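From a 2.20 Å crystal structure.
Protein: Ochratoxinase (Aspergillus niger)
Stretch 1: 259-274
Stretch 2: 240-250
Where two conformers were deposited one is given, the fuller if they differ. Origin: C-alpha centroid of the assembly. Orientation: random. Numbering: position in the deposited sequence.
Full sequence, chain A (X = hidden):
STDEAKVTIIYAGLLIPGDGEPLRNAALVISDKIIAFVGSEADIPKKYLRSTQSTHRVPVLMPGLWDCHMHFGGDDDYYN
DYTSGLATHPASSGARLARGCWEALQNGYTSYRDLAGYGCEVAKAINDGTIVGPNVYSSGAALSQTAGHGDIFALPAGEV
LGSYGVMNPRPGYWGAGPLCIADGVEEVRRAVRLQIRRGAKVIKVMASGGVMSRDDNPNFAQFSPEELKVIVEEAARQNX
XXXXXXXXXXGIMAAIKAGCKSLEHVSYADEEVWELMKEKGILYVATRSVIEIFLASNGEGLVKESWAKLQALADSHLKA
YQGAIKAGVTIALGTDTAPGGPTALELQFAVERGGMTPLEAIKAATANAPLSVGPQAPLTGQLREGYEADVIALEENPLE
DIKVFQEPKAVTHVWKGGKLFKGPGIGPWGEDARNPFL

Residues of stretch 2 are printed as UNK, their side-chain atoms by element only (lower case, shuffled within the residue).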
ATOM      1  N   GLY A 259      -1.041  36.711   7.895  1.00 18.61           N
ATOM      2  CA  GLY A 259      -0.773  37.457   6.680  1.00 18.27           C
ATOM      3  C   GLY A 259      -1.794  37.268   5.577  1.00 17.57           C
ATOM      4  O   GLY A 259      -1.544  37.660   4.442  1.00 17.18           O
ATOM      5  N   CYS A 260      -2.941  36.669   5.895  1.00 17.51           N
ATOM      6  CA  CYS A 260      -4.018  36.516   4.921  1.00 17.16           C
ATOM      7  C   CYS A 260      -4.492  37.898   4.467  1.00 17.13           C
ATOM      8  O   CYS A 260      -4.496  38.820   5.253  1.00 17.54           O
ATOM      9  CB  CYS A 260      -5.185  35.733   5.518  1.00 17.11           C
ATOM     10  SG  CYS A 260      -4.773  34.052   5.993  1.00 17.73           S
ATOM     11  N   LYS A 261      -4.846  38.015   3.191  1.00 16.91           N
ATOM     12  CA  LYS A 261      -5.161  39.295   2.593  1.00 17.16           C
ATOM     13  C   LYS A 261      -6.596  39.399   2.172  1.00 16.63           C
ATOM     14  O   LYS A 261      -7.032  40.425   1.713  1.00 16.50           O
ATOM     15  CB  LYS A 261      -4.227  39.585   1.431  1.00 17.52           C
ATOM     16  CG  LYS A 261      -2.794  39.825   1.868  1.00 18.89           C
ATOM     17  CD  LYS A 261      -2.645  41.065   2.748  1.00 20.46           C
ATOM     18  CE  LYS A 261      -1.751  42.099   2.102  1.00 22.28           C
ATOM     19  NZ  LYS A 261      -2.466  43.372   1.766  1.00 23.21           N
ATOM     20  N   SER A 262      -7.353  38.331   2.357  1.00 16.66           N
ATOM     21  CA  SER A 262      -8.773  38.344   2.064  1.00 16.48           C
ATOM     22  C   SER A 262      -9.482  37.500   3.108  1.00 16.57           C
ATOM     23  O   SER A 262      -9.020  36.424   3.458  1.00 17.03           O
ATOM     24  CB  SER A 262      -8.995  37.803   0.645  1.00 16.15           C
ATOM     25  OG  SER A 262     -10.374  37.678   0.328  1.00 16.78           O
ATOM     26  N   LEU A 263     -10.577  37.995   3.650  1.00 17.04           N
ATOM     27  CA  LEU A 263     -11.317  37.243   4.647  1.00 17.21           C
ATOM     28  C   LEU A 263     -12.729  37.070   4.181  1.00 17.46           C
ATOM     29  O   LEU A 263     -13.343  38.027   3.669  1.00 16.99           O
ATOM     30  CB  LEU A 263     -11.314  37.965   5.991  1.00 17.86           C
ATOM     31  CG  LEU A 263      -9.942  38.242   6.567  1.00 18.08           C
ATOM     32  CD1 LEU A 263     -10.092  39.067   7.838  1.00 19.00           C
ATOM     33  CD2 LEU A 263      -9.175  36.964   6.837  1.00 17.88           C
ATOM     34  N   GLU A 264     -13.267  35.875   4.407  1.00 17.98           N
ATOM     35  CA  GLU A 264     -14.629  35.579   4.013  0.50 18.27           C
ATOM     36  C   GLU A 264     -15.562  35.458   5.220  1.00 19.68           C
ATOM     37  O   GLU A 264     -15.151  34.945   6.259  1.00 20.15           O
ATOM     38  CB  GLU A 264     -14.655  34.312   3.175  0.50 17.76           C
ATOM     39  CG  GLU A 264     -13.404  34.088   2.367  0.50 16.98           C
ATOM     40  CD  GLU A 264     -13.386  35.133   1.255  0.50 16.47           C
ATOM     41  OE1 GLU A 264     -14.413  35.219   0.530  0.50 16.15           O
ATOM     42  OE2 GLU A 264     -12.371  35.859   1.095  0.50 16.25           O
ATOM     43  N   HIS A 265     -16.799  35.907   5.039  1.00 20.40           N
ATOM     44  CA  HIS A 265     -17.826  35.900   6.062  1.00 22.09           C
ATOM     45  C   HIS A 265     -17.549  36.939   7.135  1.00 22.39           C
ATOM     46  O   HIS A 265     -18.328  37.885   7.312  1.00 23.28           O
ATOM     47  CB  HIS A 265     -18.017  34.502   6.681  1.00 23.45           C
ATOM     48  CG  HIS A 265     -17.926  33.390   5.685  1.00 23.51           C
ATOM     49  ND1 HIS A 265     -18.780  33.288   4.613  1.00 23.75           N
ATOM     50  CD2 HIS A 265     -17.058  32.363   5.573  1.00 23.51           C
ATOM     51  CE1 HIS A 265     -18.445  32.243   3.882  1.00 23.38           C
ATOM     52  NE2 HIS A 265     -17.409  31.656   4.452  1.00 23.67           N
ATOM     53  N   VAL A 266     -16.460  36.735   7.867  1.00 21.75           N
ATOM     54  CA  VAL A 266     -15.965  37.681   8.850  1.00 21.93           C
ATOM     55  C   VAL A 266     -17.038  38.063   9.848  1.00 22.86           C
ATOM     56  O   VAL A 266     -17.089  39.196  10.318  1.00 23.82           O
ATOM     57  CB  VAL A 266     -15.378  38.946   8.199  1.00 21.41           C
ATOM     58  CG1 VAL A 266     -14.114  39.349   8.934  1.00 21.73           C
ATOM     59  CG2 VAL A 266     -15.026  38.731   6.735  1.00 20.29           C
ATOM     60  N   SER A 267     -17.831  37.079  10.246  1.00 22.86           N
ATOM     61  CA  SER A 267     -19.048  37.304  11.027  1.00 23.85           C
ATOM     62  C   SER A 267     -18.888  38.040  12.363  1.00 24.90           C
ATOM     63  O   SER A 267     -19.842  38.661  12.828  1.00 25.88           O
ATOM     64  CB  SER A 267     -19.756  35.964  11.270  1.00 24.21           C
ATOM     65  OG  SER A 267     -19.998  35.320  10.037  1.00 23.29           O
ATOM     66  N   TYR A 268     -17.726  37.947  13.004  1.00 24.58           N
ATOM     67  CA  TYR A 268     -17.537  38.606  14.306  1.00 25.87           C
ATOM     68  C   TYR A 268     -16.498  39.721  14.236  1.00 25.80           C
ATOM     69  O   TYR A 268     -15.818  40.019  15.214  1.00 26.39           O
ATOM     70  CB  TYR A 268     -17.201  37.556  15.402  1.00 26.41           C
ATOM     71  CG  TYR A 268     -18.392  36.724  15.768  1.00 26.98           C
ATOM     72  CD1 TYR A 268     -19.280  37.138  16.764  1.00 28.60           C
ATOM     73  CD2 TYR A 268     -18.669  35.559  15.090  1.00 26.19           C
ATOM     74  CE1 TYR A 268     -20.400  36.387  17.080  1.00 29.53           C
ATOM     75  CE2 TYR A 268     -19.793  34.815  15.385  1.00 27.13           C
ATOM     76  CZ  TYR A 268     -20.651  35.234  16.379  1.00 28.88           C
ATOM     77  OH  TYR A 268     -21.750  34.472  16.657  1.00 30.06           O
ATOM     78  N   ALA A 269     -16.363  40.317  13.059  1.00 25.39           N
ATOM     79  CA  ALA A 269     -15.528  41.496  12.906  1.00 25.74           C
ATOM     80  C   ALA A 269     -16.096  42.614  13.747  1.00 27.83           C
ATOM     81  O   ALA A 269     -17.285  42.890  13.694  1.00 28.97           O
ATOM     82  CB  ALA A 269     -15.462  41.922  11.461  1.00 24.50           C
ATOM     83  N   ASP A 270     -15.244  43.244  14.539  1.00 29.09           N
ATOM     84  CA  ASP A 270     -15.639  44.372  15.367  1.00 30.98           C
ATOM     85  C   ASP A 270     -14.695  45.512  15.057  1.00 31.35           C
ATOM     86  O   ASP A 270     -13.924  45.420  14.098  1.00 29.81           O
ATOM     87  CB  ASP A 270     -15.571  43.999  16.842  1.00 32.45           C
ATOM     88  CG  ASP A 270     -14.203  43.510  17.261  1.00 32.39           C
ATOM     89  OD1 ASP A 270     -13.250  43.549  16.460  1.00 30.73           O
ATOM     90  OD2 ASP A 270     -14.082  43.072  18.431  1.00 34.53           O
ATOM     91  N   GLU A 271     -14.742  46.582  15.851  1.00 33.85           N
ATOM     92  CA  GLU A 271     -13.925  47.756  15.586  1.00 35.27           C
ATOM     93  C   GLU A 271     -12.448  47.418  15.422  1.00 33.63           C
ATOM     94  O   GLU A 271     -11.815  47.897  14.492  1.00 32.61           O
ATOM     95  CB  GLU A 271     -14.126  48.831  16.641  1.00 39.61           C
ATOM     96  CG  GLU A 271     -13.449  50.117  16.213  1.00 43.03           C
ATOM     97  CD  GLU A 271     -13.545  51.286  17.188  1.00 48.27           C
ATOM     98  OE1 GLU A 271     -14.393  51.336  18.117  1.00 51.99           O
ATOM     99  OE2 GLU A 271     -12.720  52.221  17.030  1.00 53.51           O
ATOM    100  N   GLU A 272     -11.908  46.593  16.308  1.00 33.38           N
ATOM    101  CA  GLU A 272     -10.507  46.207  16.237  1.00 33.00           C
ATOM    102  C   GLU A 272     -10.150  45.548  14.896  1.00 31.14           C
ATOM    103  O   GLU A 272      -9.127  45.879  14.301  1.00 30.73           O
ATOM    104  CB  GLU A 272     -10.160  45.266  17.398  1.00 34.37           C
ATOM    105  CG  GLU A 272      -8.778  44.637  17.289  1.00 34.25           C
ATOM    106  CD  GLU A 272      -8.359  43.864  18.526  1.00 35.69           C
ATOM    107  OE1 GLU A 272      -9.223  43.555  19.383  1.00 36.97           O
ATOM    108  OE2 GLU A 272      -7.160  43.552  18.630  1.00 35.62           O
ATOM    109  N   VAL A 273     -11.006  44.631  14.426  1.00 29.82           N
ATOM    110  CA  VAL A 273     -10.838  43.956  13.132  1.00 27.43           C
ATOM    111  C   VAL A 273     -10.882  44.934  11.941  1.00 26.77           C
ATOM    112  O   VAL A 273     -10.034  44.867  11.053  1.00 25.02           O
ATOM    113  CB  VAL A 273     -11.933  42.899  12.916  1.00 26.94           C
ATOM    114  CG1 VAL A 273     -11.825  42.284  11.535  1.00 25.75           C
ATOM    115  CG2 VAL A 273     -11.834  41.808  13.974  1.00 27.77           C
ATOM    116  N   TRP A 274     -11.861  45.833  11.932  1.00 27.11           N
ATOM    117  CA  TRP A 274     -12.000  46.785  10.830  1.00 27.11           C
ATOM    118  C   TRP A 274     -10.733  47.624  10.680  1.00 28.15           C
ATOM    119  O   TRP A 274     -10.193  47.758   9.574  1.00 27.78           O
ATOM    120  CB  TRP A 274     -13.216  47.696  11.011  1.00 27.49           C
ATOM    121  CG  TRP A 274     -14.510  46.964  11.287  1.00 27.25           C
ATOM    122  CD1 TRP A 274     -14.897  45.771  10.767  1.00 26.27           C
ATOM    123  CD2 TRP A 274     -15.585  47.398  12.138  1.00 28.33           C
ATOM    124  NE1 TRP A 274     -16.144  45.429  11.242  1.00 26.90           N
ATOM    125  CE2 TRP A 274     -16.584  46.410  12.088  1.00 28.06           C
ATOM    126  CE3 TRP A 274     -15.785  48.519  12.950  1.00 29.83           C
ATOM    127  CZ2 TRP A 274     -17.758  46.497  12.831  1.00 29.43           C
ATOM    128  CZ3 TRP A 274     -16.978  48.622  13.672  1.00 31.10           C
ATOM    129  CH2 TRP A 274     -17.947  47.617  13.606  1.00 30.74           C
ATOM    130  N   UNK A 240       0.784  34.570  -4.805  1.00 15.47           N
ATOM    131  CA  UNK A 240      -0.618  34.387  -4.467  1.00 14.51           C
ATOM    132  C   UNK A 240      -0.854  35.003  -3.067  1.00 14.71           C
ATOM    133  O   UNK A 240       0.036  35.022  -2.233  1.00 14.83           O
ATOM    134  n   UNK A 240       1.321  31.760  -9.097  1.00 15.84           N
ATOM    135  c   UNK A 240      -1.393  32.352  -5.765  1.00 14.37           C
ATOM    136  n   UNK A 240      -0.634  31.471  -7.893  1.00 14.85           N
ATOM    137  c   UNK A 240       0.125  31.215  -8.954  1.00 15.23           C
ATOM    138  n   UNK A 240      -0.332  30.375  -9.863  1.00 15.14           N
ATOM    139  c   UNK A 240      -0.988  32.938  -4.434  1.00 14.34           C
ATOM    140  c   UNK A 240      -0.267  32.330  -6.780  1.00 14.95           C
ATOM    141  N   UNK A 241      -2.077  35.457  -2.834  1.00 14.00           N
ATOM    142  CA  UNK A 241      -2.517  35.764  -1.503  1.00 14.06           C
ATOM    143  C   UNK A 241      -3.463  34.656  -0.993  1.00 13.58           C
ATOM    144  O   UNK A 241      -3.867  33.768  -1.753  1.00 12.58           O
ATOM    145  c   UNK A 241      -4.458  37.095  -2.350  1.00 13.79           C
ATOM    146  c   UNK A 241      -2.244  38.214  -1.821  1.00 14.63           C
ATOM    147  c   UNK A 241      -5.483  38.132  -1.968  1.00 14.03           C
ATOM    148  c   UNK A 241      -3.224  37.105  -1.450  1.00 14.22           C
ATOM    149  N   UNK A 242      -3.721  34.673   0.315  1.00 13.68           N
ATOM    150  CA  UNK A 242      -4.528  33.656   0.931  1.00 13.54           C
ATOM    151  C   UNK A 242      -5.824  34.288   1.344  1.00 14.17           C
ATOM    152  O   UNK A 242      -5.857  35.383   1.907  1.00 14.47           O
ATOM    153  c   UNK A 242      -4.782  32.135   2.906  1.00 13.88           C
ATOM    154  c   UNK A 242      -3.837  33.054   2.162  1.00 13.73           C
ATOM    155  c   UNK A 242      -2.571  32.330   1.766  1.00 13.73           C
ATOM    156  N   UNK A 243      -6.900  33.586   1.049  1.00 14.73           N
ATOM    157  CA  UNK A 243      -8.207  33.946   1.510  1.00 15.54           C
ATOM    158  C   UNK A 243      -8.560  32.989   2.618  1.00 15.95           C
ATOM    159  O   UNK A 243      -8.401  31.771   2.476  1.00 16.29           O
ATOM    160  c   UNK A 243      -9.224  33.805   0.367  1.00 16.09           C
ATOM    161  o   UNK A 243     -10.549  34.009   0.836  1.00 17.03           O
ATOM    162  N   UNK A 244      -9.094  33.534   3.704  1.00 16.35           N
ATOM    163  CA  UNK A 244      -9.418  32.765   4.883  1.00 16.63           C
ATOM    164  C   UNK A 244     -10.910  32.805   5.205  1.00 16.78           C
ATOM    165  O   UNK A 244     -11.474  33.879   5.398  1.00 16.80           O
ATOM    166  c   UNK A 244      -8.644  33.320   6.057  1.00 17.50           C
ATOM    167  N   UNK A 245     -11.525  31.619   5.259  1.00 16.66           N
ATOM    168  CA  UNK A 245     -12.836  31.415   5.846  1.00 16.99           C
ATOM    169  C   UNK A 245     -12.739  31.671   7.342  1.00 17.44           C
ATOM    170  O   UNK A 245     -12.086  30.921   8.061  1.00 17.70           O
ATOM    171  c   UNK A 245     -13.296  29.993   5.540  1.00 17.41           C
ATOM    172  n   UNK A 245     -15.711  29.366   5.776  1.00 19.19           N
ATOM    173  c   UNK A 245     -16.551  28.905   6.687  1.00 20.30           C
ATOM    174  c   UNK A 245     -14.574  29.092   7.618  1.00 19.97           C
ATOM    175  n   UNK A 245     -15.883  28.719   7.813  1.00 20.81           N
ATOM    176  c   UNK A 245     -14.467  29.527   6.337  1.00 18.64           C
ATOM    177  N   UNK A 246     -13.377  32.742   7.811  1.00 17.54           N
ATOM    178  CA  UNK A 246     -13.402  33.092   9.250  1.00 18.59           C
ATOM    179  C   UNK A 246     -14.767  33.567   9.745  1.00 19.38           C
ATOM    180  O   UNK A 246     -15.436  34.386   9.104  1.00 19.54           O
ATOM    181  c   UNK A 246     -12.355  34.180   9.596  1.00 18.51           C
ATOM    182  c   UNK A 246     -10.953  33.606   9.555  1.00 18.18           C
ATOM    183  c   UNK A 246     -12.456  35.368   8.654  1.00 17.86           C
ATOM    184  N   UNK A 247     -15.180  33.068  10.896  1.00 20.37           N
ATOM    185  CA  UNK A 247     -16.389  33.555  11.540  1.00 21.31           C
ATOM    186  C   UNK A 247     -16.006  34.187  12.869  1.00 22.23           C
ATOM    187  O   UNK A 247     -16.030  35.419  13.009  1.00 22.46           O
ATOM    188  c   UNK A 247     -19.398  32.199   8.703  1.00 20.58           C
ATOM    189  c   UNK A 247     -18.003  30.862   9.739  1.00 20.74           C
ATOM    190  n   UNK A 247     -18.828  31.011   8.651  1.00 20.29           N
ATOM    191  n   UNK A 247     -18.976  32.811   9.792  1.00 21.31           N
ATOM    192  c   UNK A 247     -17.407  32.418  11.733  1.00 22.06           C
ATOM    193  c   UNK A 247     -18.087  31.997  10.465  1.00 21.34           C
ATOM    194  N   UNK A 248     -15.639  33.359  13.839  1.00 22.75           N
ATOM    195  CA  UNK A 248     -15.300  33.855  15.161  1.00 23.88           C
ATOM    196  C   UNK A 248     -14.088  34.762  15.137  1.00 23.43           C
ATOM    197  O   UNK A 248     -13.218  34.621  14.283  1.00 21.98           O
ATOM    198  N   UNK A 249     -14.016  35.677  16.106  1.00 24.75           N
ATOM    199  CA  UNK A 249     -12.890  36.598  16.202  1.00 24.71           C
ATOM    200  C   UNK A 249     -11.521  35.888  16.363  1.00 24.30           C
ATOM    201  O   UNK A 249     -10.524  36.324  15.771  1.00 23.36           O
ATOM    202  c   UNK A 249     -12.180  38.775  17.220  1.00 26.64           C
ATOM    203  c   UNK A 249     -13.104  37.588  17.341  1.00 26.49           C
ATOM    204  c   UNK A 249     -11.362  40.888  18.184  1.00 28.81           C
ATOM    205  c   UNK A 249     -12.530  39.910  18.154  1.00 28.53           C
ATOM    206  n   UNK A 249     -11.693  42.084  18.984  1.00 30.48           N
ATOM    207  N   UNK A 250     -11.471  34.800  17.130  1.00 24.84           N
ATOM    208  CA  UNK A 250     -10.223  33.999  17.259  1.00 24.60           C
ATOM    209  C   UNK A 250      -9.643  33.663  15.874  1.00 23.08           C
ATOM    210  O   UNK A 250      -8.448  33.857  15.626  1.00 22.78           O
ATOM    211  c   UNK A 250     -10.470  32.725  18.048  1.00 25.25           C
TER
HETATM  212  O   HOH W   1      -1.879  36.481   1.761  1.00  6.66           O

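Position 240 carries three carbons, a nitrogen, then a carbon bearing two more nitrogens. A guanidinium on that stem is arginine, and Arg240 lies out of reach of stretch 1.

Position 241 has four carbons, forked at the first, with one arm two carbons long. The end of that longer arm comes 3.9 Å from CB of Lys261. The fork at the first carbon makes it isoleucine, Ile241.

Position 242 has three carbons, one carrying the other two, and one of its tips sits 3.6 Å from SG of Cys260. That is valine. The backbone of Val242 starts the pairing: its O accepts from Lys261 N at 3.1 Å and, weakly, from Ser262 N at 3.3 Å, while a water bridges its N to Gly259 O.

Position 243 shows one carbon and one oxygen, and the oxygen lies 2.6 Å from OE2 of Glu264. This is serine. Ser243 OG donates to that carboxylate oxygen, which also accepts from Ser262 OG at 2.8 Å, so two hydroxyls from neighboring strands converge on one acceptor.

Position 244 has a single carbon, CB, 3.8 Å from CD2 of Leu263 and 3.9 Å from SG of Cys260: alanine. The small side chain of Ala244 meets both larger neighbors, and its backbone bonds twice to the same strand, its N to Ser262 O at 2.9 Å and its O to Glu264 N at 2.9 Å.

Position 245 has one carbon and a five-membered ring of three carbons and two nitrogens, one of them 3.1 Å from NE2 of His265. It is histidine, and the His245 and His265 ring planes meet obliquely at 76°.

Position 246 again has three carbons with a fork at the first, one tip being 3.9 Å from CB of Leu263. It is valine. Val246 N donates to Glu264 O at 3.2 Å, and its O accepts from Val266 N at 2.8 Å.

Position 247 repeats the ring of three carbons and two nitrogens on one carbon; one ring nitrogen is 2.7 Å from OG of Ser267. It is histidine, and His247 ND1 shares a hydrogen bond with that hydroxyl. Its ring runs nearly parallel to that of His265 but is slid aside.

Position 248 has no side-chain atoms, hence glycine. CA of Gly248 approaches CD2 of Tyr268 at 3.8 Å, just before a helix begins.

Position 249 has four carbons in a row ending in nitrogen, which lies 2.6 Å from OD2 of Asp270 and 2.9 Å from OE1 of Glu272: lysine. The extended Lys249 makes two salt bridges.

Position 250 has one carbon, so Ala250, beyond reach.

The design rule is a short parallel pairing that sorts chemistry by face. Ser243 and His245 share one face with Ser262 and Glu264, where polar groups meet; Ala244 and Leu263 pack on the other. Beyond the strands, the histidine–serine bond continues the contact, and a lysine reaching two acids closes it.

Stretch 2 240-250: RIVSAHVHGKA
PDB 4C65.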